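Local coordinates for ribosomal-protein-alanine acetyltransferase (Escherichia coli O157:H7, PDB 5ISV) that probably acetylates the N-terminal alanine of ribosomal protein bS18 with acetyl-CoA as donor, as a GNAT-family enzyme, at residues A113-L118 and I140-P145; H23-S28 and P131-R136; L45-K50 and Q78-A83. All blocks are in the same frame, centred on the assembly; numbering follows the deposited sequence. Where two conformers were deposited one is given.

Interaction 1 of 3, residues A113-L118 and I140-P145; sequences ALYESL and IIMALP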
loop_
_atom_site.group_PDB
_atom_site.type_symbol
_atom_site.label_atom_id
_atom_site.label_comp_id
_atom_site.label_asym_id
_atom_site.label_seq_id
_atom_site.Cartn_x
_atom_site.Cartn_y
_atom_site.Cartn_z
ATOM N N ALA A 113 -8.970 -10.896 -0.526
ATOM C CA ALA A 113 -9.185 -11.740 0.647
ATOM C C ALA A 113 -8.235 -11.335 1.805
ATOM O O ALA A 113 -8.664 -11.166 2.939
ATOM C CB ALA A 113 -8.971 -13.177 0.238
ATOM N N LEU A 114 -6.953 -11.138 1.495
ATOM C CA LEU A 114 -5.976 -10.686 2.485
ATOM C C LEU A 114 -6.388 -9.335 3.096
ATOM O O LEU A 114 -6.371 -9.162 4.317
ATOM C CB LEU A 114 -4.582 -10.591 1.850
ATOM C CG LEU A 114 -3.358 -10.308 2.715
ATOM C CD1 LEU A 114 -2.084 -10.854 2.059
ATOM C CD2 LEU A 114 -3.131 -8.864 3.070
ATOM N N TYR A 115 -6.757 -8.361 2.241
ATOM C CA TYR A 115 -7.148 -7.045 2.728
ATOM C C TYR A 115 -8.380 -7.156 3.621
ATOM O O TYR A 115 -8.445 -6.493 4.670
ATOM C CB TYR A 115 -7.325 -6.038 1.563
ATOM C CG TYR A 115 -5.993 -5.664 0.877
ATOM C CD1 TYR A 115 -4.852 -5.426 1.589
ATOM C CD2 TYR A 115 -5.908 -5.532 -0.522
ATOM C CE1 TYR A 115 -3.689 -5.075 0.949
ATOM C CE2 TYR A 115 -4.743 -5.176 -1.165
ATOM C CZ TYR A 115 -3.613 -4.965 -0.416
ATOM O OH TYR A 115 -2.368 -4.656 -0.938
ATOM N N GLU A 116 -9.332 -8.007 3.246
ATOM C CA GLU A 116 -10.532 -8.152 4.077
ATOM C C GLU A 116 -10.125 -8.665 5.453
ATOM O O GLU A 116 -10.658 -8.230 6.472
ATOM C CB GLU A 116 -11.496 -9.126 3.495
ATOM C CG GLU A 116 -12.125 -8.815 2.178
ATOM C CD GLU A 116 -12.868 -10.039 1.631
ATOM O OE1 GLU A 116 -12.620 -11.241 2.063
ATOM O OE2 GLU A 116 -13.717 -9.794 0.771
ATOM N N SER A 117 -9.181 -9.606 5.494
ATOM C CA SER A 117 -8.737 -10.179 6.788
ATOM C C SER A 117 -8.030 -9.145 7.679
ATOM O O SER A 117 -7.959 -9.314 8.909
ATOM C CB SER A 117 -7.860 -11.406 6.553
ATOM O OG SER A 117 -6.528 -11.036 6.252
ATOM N N LEU A 118 -7.485 -8.081 7.068
ATOM C CA LEU A 118 -6.914 -6.976 7.810
ATOM C C LEU A 118 -7.906 -5.908 8.252
ATOM O O LEU A 118 -7.512 -4.954 8.920
ATOM C CB LEU A 118 -5.784 -6.320 7.011
ATOM C CG LEU A 118 -4.563 -7.174 6.704
ATOM C CD1 LEU A 118 -3.617 -6.471 5.752
ATOM C CD2 LEU A 118 -3.831 -7.542 7.985
ATOM N N ILE A 140 -11.575 -2.110 -7.393
ATOM C CA ILE A 140 -12.308 -2.134 -6.138
ATOM C C ILE A 140 -11.604 -1.147 -5.260
ATOM O O ILE A 140 -10.379 -1.281 -5.046
ATOM C CB ILE A 140 -12.288 -3.526 -5.439
ATOM C CG1 ILE A 140 -12.695 -4.648 -6.397
ATOM C CG2 ILE A 140 -13.164 -3.504 -4.199
ATOM C CD1 ILE A 140 -14.064 -4.510 -6.999
ATOM N N ILE A 141 -12.306 -0.184 -4.719
ATOM C CA ILE A 141 -11.780 0.772 -3.762
ATOM C C ILE A 141 -12.119 0.196 -2.401
ATOM O O ILE A 141 -13.270 -0.115 -2.108
ATOM C CB ILE A 141 -12.404 2.180 -3.920
ATOM C CG1 ILE A 141 -11.948 2.797 -5.231
ATOM C CG2 ILE A 141 -11.919 3.105 -2.818
ATOM C CD1 ILE A 141 -11.958 1.921 -6.446
ATOM N N MET A 142 -11.093 0.018 -1.577
ATOM C CA MET A 142 -11.270 -0.478 -0.215
ATOM C C MET A 142 -10.820 0.546 0.819
ATOM O O MET A 142 -9.854 1.308 0.593
ATOM C CB MET A 142 -10.535 -1.821 -0.041
ATOM C CG MET A 142 -10.799 -2.820 -1.159
ATOM S SD MET A 142 -10.126 -4.456 -0.832
ATOM C CE MET A 142 -11.325 -5.052 0.329
ATOM N N ALA A 143 -11.489 0.515 1.970
ATOM C CA ALA A 143 -11.188 1.426 3.087
ATOM C C ALA A 143 -11.022 0.661 4.414
ATOM O O ALA A 143 -11.785 -0.240 4.719
ATOM C CB ALA A 143 -12.308 2.476 3.219
ATOM N N LEU A 144 -10.026 1.067 5.184
ATOM C CA LEU A 144 -9.783 0.555 6.506
ATOM C C LEU A 144 -9.872 1.696 7.527
ATOM O O LEU A 144 -9.061 2.600 7.519
ATOM C CB LEU A 144 -8.414 -0.076 6.553
ATOM C CG LEU A 144 -7.999 -0.517 7.968
ATOM C CD1 LEU A 144 -8.843 -1.664 8.486
ATOM C CD2 LEU A 144 -6.534 -0.939 7.986
ATOM N N PRO A 145 -10.871 1.641 8.408
ATOM C CA PRO A 145 -10.872 2.566 9.556
ATOM C C PRO A 145 -9.701 2.213 10.489
ATOM O O PRO A 145 -9.497 1.042 10.747
ATOM C CB PRO A 145 -12.243 2.333 10.206
ATOM C CG PRO A 145 -13.048 1.725 9.121
ATOM C CD PRO A 145 -12.106 0.863 8.330
#

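Interaction 2 of 3, residues H23-S28 and P131-R136; sequences HAFPWS and PTTDGR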
loop_
_atom_site.group_PDB
_atom_site.type_symbol
_atom_site.label_atom_id
_atom_site.label_comp_id
_atom_site.label_asym_id
_atom_site.label_seq_id
_atom_site.Cartn_x
_atom_site.Cartn_y
_atom_site.Cartn_z
ATOM N N HIS A 23 5.163 -6.542 -11.200
ATOM C CA HIS A 23 3.914 -6.030 -11.819
ATOM C C HIS A 23 3.931 -6.059 -13.341
ATOM O O HIS A 23 4.906 -5.618 -13.935
ATOM C CB HIS A 23 3.687 -4.605 -11.318
ATOM C CG HIS A 23 3.235 -4.526 -9.898
ATOM N ND1 HIS A 23 3.163 -3.339 -9.194
ATOM C CD2 HIS A 23 2.707 -5.470 -9.077
ATOM C CE1 HIS A 23 2.687 -3.568 -7.984
ATOM N NE2 HIS A 23 2.402 -4.854 -7.891
ATOM N N ALA A 24 2.851 -6.563 -13.958
ATOM C CA ALA A 24 2.667 -6.542 -15.421
ATOM C C ALA A 24 2.418 -5.165 -16.034
ATOM O O ALA A 24 2.663 -4.983 -17.228
ATOM C CB ALA A 24 1.549 -7.476 -15.830
ATOM N N PHE A 25 1.921 -4.223 -15.221
ATOM C CA PHE A 25 1.600 -2.858 -15.642
ATOM C C PHE A 25 2.446 -1.988 -14.727
ATOM O O PHE A 25 1.930 -1.287 -13.861
ATOM C CB PHE A 25 0.079 -2.553 -15.506
ATOM C CG PHE A 25 -0.788 -3.447 -16.333
ATOM C CD1 PHE A 25 -1.147 -4.706 -15.870
ATOM C CD2 PHE A 25 -1.284 -3.012 -17.573
ATOM C CE1 PHE A 25 -1.893 -5.545 -16.658
ATOM C CE2 PHE A 25 -2.075 -3.838 -18.345
ATOM C CZ PHE A 25 -2.382 -5.107 -17.883
ATOM N N PRO A 26 3.779 -2.059 -14.893
ATOM C CA PRO A 26 4.615 -1.413 -13.929
ATOM C C PRO A 26 4.610 0.091 -14.039
ATOM O O PRO A 26 4.445 0.659 -15.121
ATOM C CB PRO A 26 6.001 -1.927 -14.270
ATOM C CG PRO A 26 5.945 -2.163 -15.726
ATOM C CD PRO A 26 4.562 -2.718 -15.938
ATOM N N TRP A 27 4.801 0.702 -12.886
ATOM C CA TRP A 27 5.157 2.086 -12.783
ATOM C C TRP A 27 6.441 2.436 -13.566
ATOM O O TRP A 27 7.362 1.647 -13.633
ATOM C CB TRP A 27 5.346 2.459 -11.286
ATOM C CG TRP A 27 4.115 2.970 -10.607
ATOM C CD1 TRP A 27 2.825 2.937 -11.080
ATOM C CD2 TRP A 27 4.050 3.600 -9.333
ATOM N NE1 TRP A 27 1.973 3.542 -10.186
ATOM C CE2 TRP A 27 2.695 3.957 -9.106
ATOM C CE3 TRP A 27 5.002 3.937 -8.384
ATOM C CZ2 TRP A 27 2.289 4.581 -7.948
ATOM C CZ3 TRP A 27 4.624 4.521 -7.249
ATOM C CH2 TRP A 27 3.262 4.895 -7.042
ATOM N N SER A 28 6.454 3.629 -14.165
ATOM C CA SER A 28 7.671 4.226 -14.736
ATOM C C SER A 28 8.529 4.880 -13.669
ATOM O O SER A 28 8.058 5.133 -12.567
ATOM C CB SER A 28 7.317 5.274 -15.759
ATOM O OG SER A 28 6.847 6.443 -15.100
ATOM N N PRO A 131 -6.906 -1.133 -17.485
ATOM C CA PRO A 131 -6.701 -1.955 -18.677
ATOM C C PRO A 131 -6.228 -3.353 -18.320
ATOM O O PRO A 131 -5.529 -3.563 -17.316
ATOM C CB PRO A 131 -5.586 -1.211 -19.427
ATOM C CG PRO A 131 -4.772 -0.642 -18.326
ATOM C CD PRO A 131 -5.764 -0.220 -17.263
ATOM N N THR A 132 -6.636 -4.316 -19.119
ATOM C CA THR A 132 -6.014 -5.630 -19.102
ATOM C C THR A 132 -5.381 -5.946 -20.448
ATOM O O THR A 132 -5.439 -5.182 -21.415
ATOM C CB THR A 132 -7.024 -6.757 -18.720
ATOM O OG1 THR A 132 -7.996 -6.913 -19.772
ATOM C CG2 THR A 132 -7.738 -6.451 -17.396
ATOM N N THR A 133 -4.740 -7.107 -20.485
ATOM C CA THR A 133 -4.215 -7.665 -21.716
ATOM C C THR A 133 -5.306 -8.140 -22.666
ATOM O O THR A 133 -4.992 -8.410 -23.819
ATOM C CB THR A 133 -3.277 -8.864 -21.447
ATOM O OG1 THR A 133 -3.989 -9.897 -20.755
ATOM C CG2 THR A 133 -2.101 -8.421 -20.618
ATOM N N ASP A 134 -6.549 -8.268 -22.181
ATOM C CA ASP A 134 -7.701 -8.709 -22.981
ATOM C C ASP A 134 -8.666 -7.583 -23.309
ATOM O O ASP A 134 -9.211 -7.571 -24.400
ATOM C CB ASP A 134 -8.475 -9.831 -22.246
ATOM C CG ASP A 134 -7.991 -11.242 -22.620
ATOM O OD1 ASP A 134 -7.970 -11.556 -23.830
ATOM O OD2 ASP A 134 -7.664 -12.044 -21.708
ATOM N N GLY A 135 -8.921 -6.697 -22.347
ATOM C CA GLY A 135 -9.757 -5.509 -22.523
ATOM C C GLY A 135 -9.677 -4.598 -21.298
ATOM O O GLY A 135 -8.698 -3.879 -21.144
ATOM N N ARG A 136 -10.694 -4.626 -20.422
ATOM C CA ARG A 136 -10.730 -3.786 -19.201
ATOM C C ARG A 136 -11.255 -4.560 -17.973
ATOM O O ARG A 136 -11.925 -5.569 -18.128
ATOM C CB ARG A 136 -11.539 -2.515 -19.456
ATOM C CG ARG A 136 -10.952 -1.679 -20.601
ATOM C CD ARG A 136 -11.271 -0.228 -20.461
ATOM N NE ARG A 136 -10.511 0.466 -19.422
ATOM C CZ ARG A 136 -9.267 0.938 -19.519
ATOM N NH1 ARG A 136 -8.771 1.616 -18.496
ATOM N NH2 ARG A 136 -8.505 0.724 -20.590
#

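Interaction 3 of 3, residues L45-K50 and Q78-A83; sequences LTQNGK and QGLGRA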
loop_
_atom_site.group_PDB
_atom_site.type_symbol
_atom_site.label_atom_id
_atom_site.label_comp_id
_atom_site.label_asym_id
_atom_site.label_seq_id
_atom_site.Cartn_x
_atom_site.Cartn_y
_atom_site.Cartn_z
ATOM N N LEU A 45 10.712 -3.263 2.992
ATOM C CA LEU A 45 11.073 -4.441 3.823
ATOM C C LEU A 45 12.258 -5.088 3.140
ATOM O O LEU A 45 12.253 -5.370 1.947
ATOM C CB LEU A 45 9.889 -5.400 3.896
ATOM C CG LEU A 45 10.078 -6.602 4.825
ATOM C CD1 LEU A 45 8.771 -7.093 5.393
ATOM C CD2 LEU A 45 10.816 -7.762 4.146
ATOM N N THR A 46 13.319 -5.321 3.916
ATOM C CA THR A 46 14.538 -5.926 3.394
ATOM C C THR A 46 14.660 -7.307 4.072
ATOM O O THR A 46 14.372 -7.453 5.258
ATOM C CB THR A 46 15.748 -5.059 3.708
ATOM O OG1 THR A 46 15.861 -4.908 5.116
ATOM C CG2 THR A 46 15.744 -3.732 3.069
ATOM N N GLN A 47 14.999 -8.306 3.273
ATOM C CA GLN A 47 15.272 -9.658 3.787
ATOM C C GLN A 47 16.718 -9.957 3.440
ATOM O O GLN A 47 17.141 -9.942 2.276
ATOM C CB GLN A 47 14.381 -10.702 3.138
ATOM C CG GLN A 47 14.683 -12.083 3.705
ATOM C CD GLN A 47 13.732 -13.128 3.200
ATOM O OE1 GLN A 47 14.111 -13.985 2.389
ATOM N NE2 GLN A 47 12.521 -13.108 3.694
ATOM N N ASN A 48 17.492 -10.311 4.473
ATOM C CA ASN A 48 18.908 -10.684 4.340
ATOM C C ASN A 48 19.669 -9.767 3.397
ATOM O O ASN A 48 20.380 -10.197 2.469
ATOM C CB ASN A 48 18.962 -12.143 3.962
ATOM C CG ASN A 48 18.343 -13.035 5.052
ATOM O OD1 ASN A 48 18.349 -12.701 6.258
ATOM N ND2 ASN A 48 17.801 -14.158 4.633
ATOM N N GLY A 49 19.472 -8.463 3.654
ATOM C CA GLY A 49 20.225 -7.416 3.007
ATOM C C GLY A 49 19.696 -6.922 1.688
ATOM O O GLY A 49 20.231 -5.917 1.147
ATOM N N LYS A 50 18.667 -7.579 1.149
ATOM C CA LYS A 50 18.132 -7.200 -0.153
ATOM C C LYS A 50 16.709 -6.662 0.030
ATOM O O LYS A 50 15.887 -7.227 0.788
ATOM C CB LYS A 50 18.071 -8.433 -1.063
ATOM C CG LYS A 50 19.411 -9.138 -1.220
ATOM C CD LYS A 50 20.399 -8.243 -1.929
ATOM C CE LYS A 50 21.704 -8.988 -2.145
ATOM N NZ LYS A 50 22.511 -8.268 -3.145
ATOM N N GLN A 78 5.529 -15.409 1.771
ATOM C CA GLN A 78 6.398 -15.387 2.950
ATOM C C GLN A 78 5.890 -14.406 3.976
ATOM O O GLN A 78 6.612 -14.040 4.896
ATOM C CB GLN A 78 7.811 -15.002 2.563
ATOM C CG GLN A 78 8.405 -16.025 1.629
ATOM C CD GLN A 78 8.422 -17.402 2.239
ATOM O OE1 GLN A 78 7.913 -18.357 1.659
ATOM N NE2 GLN A 78 9.009 -17.508 3.421
ATOM N N GLY A 79 4.666 -13.909 3.789
ATOM C CA GLY A 79 4.104 -12.993 4.744
ATOM C C GLY A 79 4.605 -11.571 4.676
ATOM O O GLY A 79 4.287 -10.791 5.567
ATOM N N LEU A 80 5.377 -11.227 3.640
ATOM C CA LEU A 80 6.081 -9.939 3.644
ATOM C C LEU A 80 5.153 -8.789 3.342
ATOM O O LEU A 80 5.263 -7.741 3.960
ATOM C CB LEU A 80 7.284 -9.947 2.702
ATOM C CG LEU A 80 8.300 -11.081 2.902
ATOM C CD1 LEU A 80 9.406 -10.800 1.914
ATOM C CD2 LEU A 80 8.754 -11.100 4.342
ATOM N N GLY A 81 4.200 -9.034 2.467
ATOM C CA GLY A 81 3.187 -8.017 2.197
ATOM C C GLY A 81 2.367 -7.670 3.438
ATOM O O GLY A 81 2.209 -6.501 3.767
ATOM N N ARG A 82 1.846 -8.687 4.143
ATOM C CA ARG A 82 1.185 -8.476 5.466
ATOM C C ARG A 82 2.052 -7.759 6.437
ATOM O O ARG A 82 1.565 -6.910 7.167
ATOM C CB ARG A 82 0.792 -9.769 6.192
ATOM C CG ARG A 82 -0.478 -10.359 5.779
ATOM C CD ARG A 82 -0.698 -11.703 6.446
ATOM N NE ARG A 82 -1.915 -12.307 5.974
ATOM C CZ ARG A 82 -3.134 -12.086 6.490
ATOM N NH1 ARG A 82 -3.309 -11.276 7.531
ATOM N NH2 ARG A 82 -4.172 -12.691 5.952
ATOM N N ALA A 83 3.319 -8.194 6.542
ATOM C CA ALA A 83 4.183 -7.581 7.545
ATOM C C ALA A 83 4.287 -6.081 7.270
ATOM O O ALA A 83 4.242 -5.285 8.194
ATOM C CB ALA A 83 5.565 -8.254 7.588
#

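Interaction 1 of 3, residues A113-L118 and I140-P145
In the C-terminal half of the GNAT domain, Tyr-115 and Glu-116 of helix 109-117, with Leu-118 just beyond, lie against Met-142 and Leu-144 of strand 136-145. Residues 142 and 144, two apart on the strand, both direct their side chains toward the helix, while the alternating Ile-141 and Ala-143 pack on Trp-101 of the neighbouring strand 99-105. Met-142 makes a Met-aromatic contact with Tyr-115. Its SD rests 4.0 Å from Tyr-115 CB, closer to the root of the side chain than to its phenol end. Relative to the ring the sulfur approaches obliquely, 68° off the normal. A bend at the last torsion of the methionine (chi3 76°) turns the methyl toward the next helical residue, where Met-142 CE comes 4.3 Å from Glu-116 CG. At the other end of the contact, Leu-144 has CG anti to its backbone N (chi1 174°), and the CD1 methyl approaches Leu-118 O at 3.6 Å, a van der Waals contact with the carbonyl. The last helical turn is tied within itself: Ser-117 OG donates to Leu-114 O at 2.7 Å, an oxygen that also accepts from Leu-118 N at 3.2 Å. Phe-120 touches Tyr-115, Met-142 and Leu-144, while Leu-85 and Leu-102 also pack on the tyrosine. The Tyr-115 side chain lies about 4 Å from that of Ile-69, a predicted acetyl-CoA residue. The contact belongs to the helix-on-sheet packing of the GNAT fold, and here the helix carries the tyrosine predicted to be the proton donor.

Interaction 2 of 3, residues H23-S28 and P131-R136
Phe-25 and Thr-132 have the nearest CA atoms of two irregular loops, 23-28 and 131-136, at 8.8 Å from each other. The gap is bridged by the phenylalanine, whose CG lies anti to the carbonyl carbon (chi1 -60°) and whose ring reaches the other loop with its far end. Phe-25 CZ comes 3.6 Å from Pro-131 O, an oblique approach, and 3.9 Å from Thr-132 CA. Thr-133 N approaches the rim of the ring, roughly level with it, 4.0 Å from Phe-25 CZ. Beside this, Phe-25 CE2 meets Pro-131 CG at 4.2 Å. The receiving loop has its own internal bracing: Thr-132 OG1 accepts from Asp-134 N at 3.1 Å and from Gly-135 N at 2.7 Å, forming an ST turn and an ST motif, while Thr-132 N bonds to Gly-135 O. No hydrogen bond joins the loops directly, although the ring rests on polar backbone atoms as well as on the proline. The link with polar character comes from outside: Arg-105 connects the two loops through a hydrogen bond from NH1 to Pro-131 O and a cation-pi contact with the Phe-25 ring.

Interaction 3 of 3, residues L45-K50 and Q78-A83
Leu-45 on strand 43-47 faces Leu-80 in the first turn of helix 80-94, with the CA atoms 7.4 Å apart. Beyond Gln-47 the strand reverses through a type I' turn ending at Lys-50, with Asn-48 and Gly-49 at positive phi in its corner. The hairpin is closed by Gln-47 N to Lys-50 O at 2.9 Å and Lys-50 N to Gln-47 O at 3.0 Å. On the other segment Gly-79, also at positive phi, occupies the N-cap position of the helix, and its carbonyl accepts from Ala-83 N.

The two leucines cross at about a right angle. In Leu-45 a chi1 of -175° swings CG away from the backbone N and over the helix, where the two methyls part. Leu-45 CD2 meets Leu-80 CD2 at 3.9 Å, whereas Leu-45 CD1 lies 3.8 Å from Leu-80 O and 4.1 Å from Ala-83 CB. The strand side chain thus touches residues one helical turn apart. Leu-80 differs, with CG anti to the carbonyl carbon (chi1 -53°), and offers both of its methyls to Leu-45. Gln-47 NE2 passes 4.3 Å from Leu-80 CD1, a van der Waals contact; NE2 is hydrogen-bonded to Asn-2 OD1.

Gly-79 and Gly-81 flank Leu-80 in the Gly-x-Gly sequence characteristic of the GNAT pyrophosphate-binding loop, and the Leu-80 side chain is about 4 Å from that of Val-71, a predicted acetyl-CoA residue. Tyr-75 packs on both Gln-47 and Leu-80, and Ile-4 of strand 2-6 on Leu-45. The contact therefore seats the N-terminal turn of helix 80-94 against the edge region of the sheet, where strand 43-47 runs antiparallel between strands 2-6 and 50-60.

From the N terminus, the loop 23-28 comes first and meets residues 131-136 to complete interaction 2, a closure spanning most of the fold. Within that span interaction 3 opens at 45-50 and closes at 78-83, linking the sheet's N-terminal hairpin to helix 80-94. Segment 113-118 then starts interaction 1, which joins helix 109-117 to strand 136-145 and is completed at 140-145, after interaction 2 has closed, so interactions 1 and 2 cross. Interactions 1 and 3 follow in series, yet they touch in space: Arg-82 packs on Leu-114 and Leu-118 and probably hydrogen-bonds to Ser-117, joining the two helices. Interaction 2 stands apart, bringing together loops at the periphery.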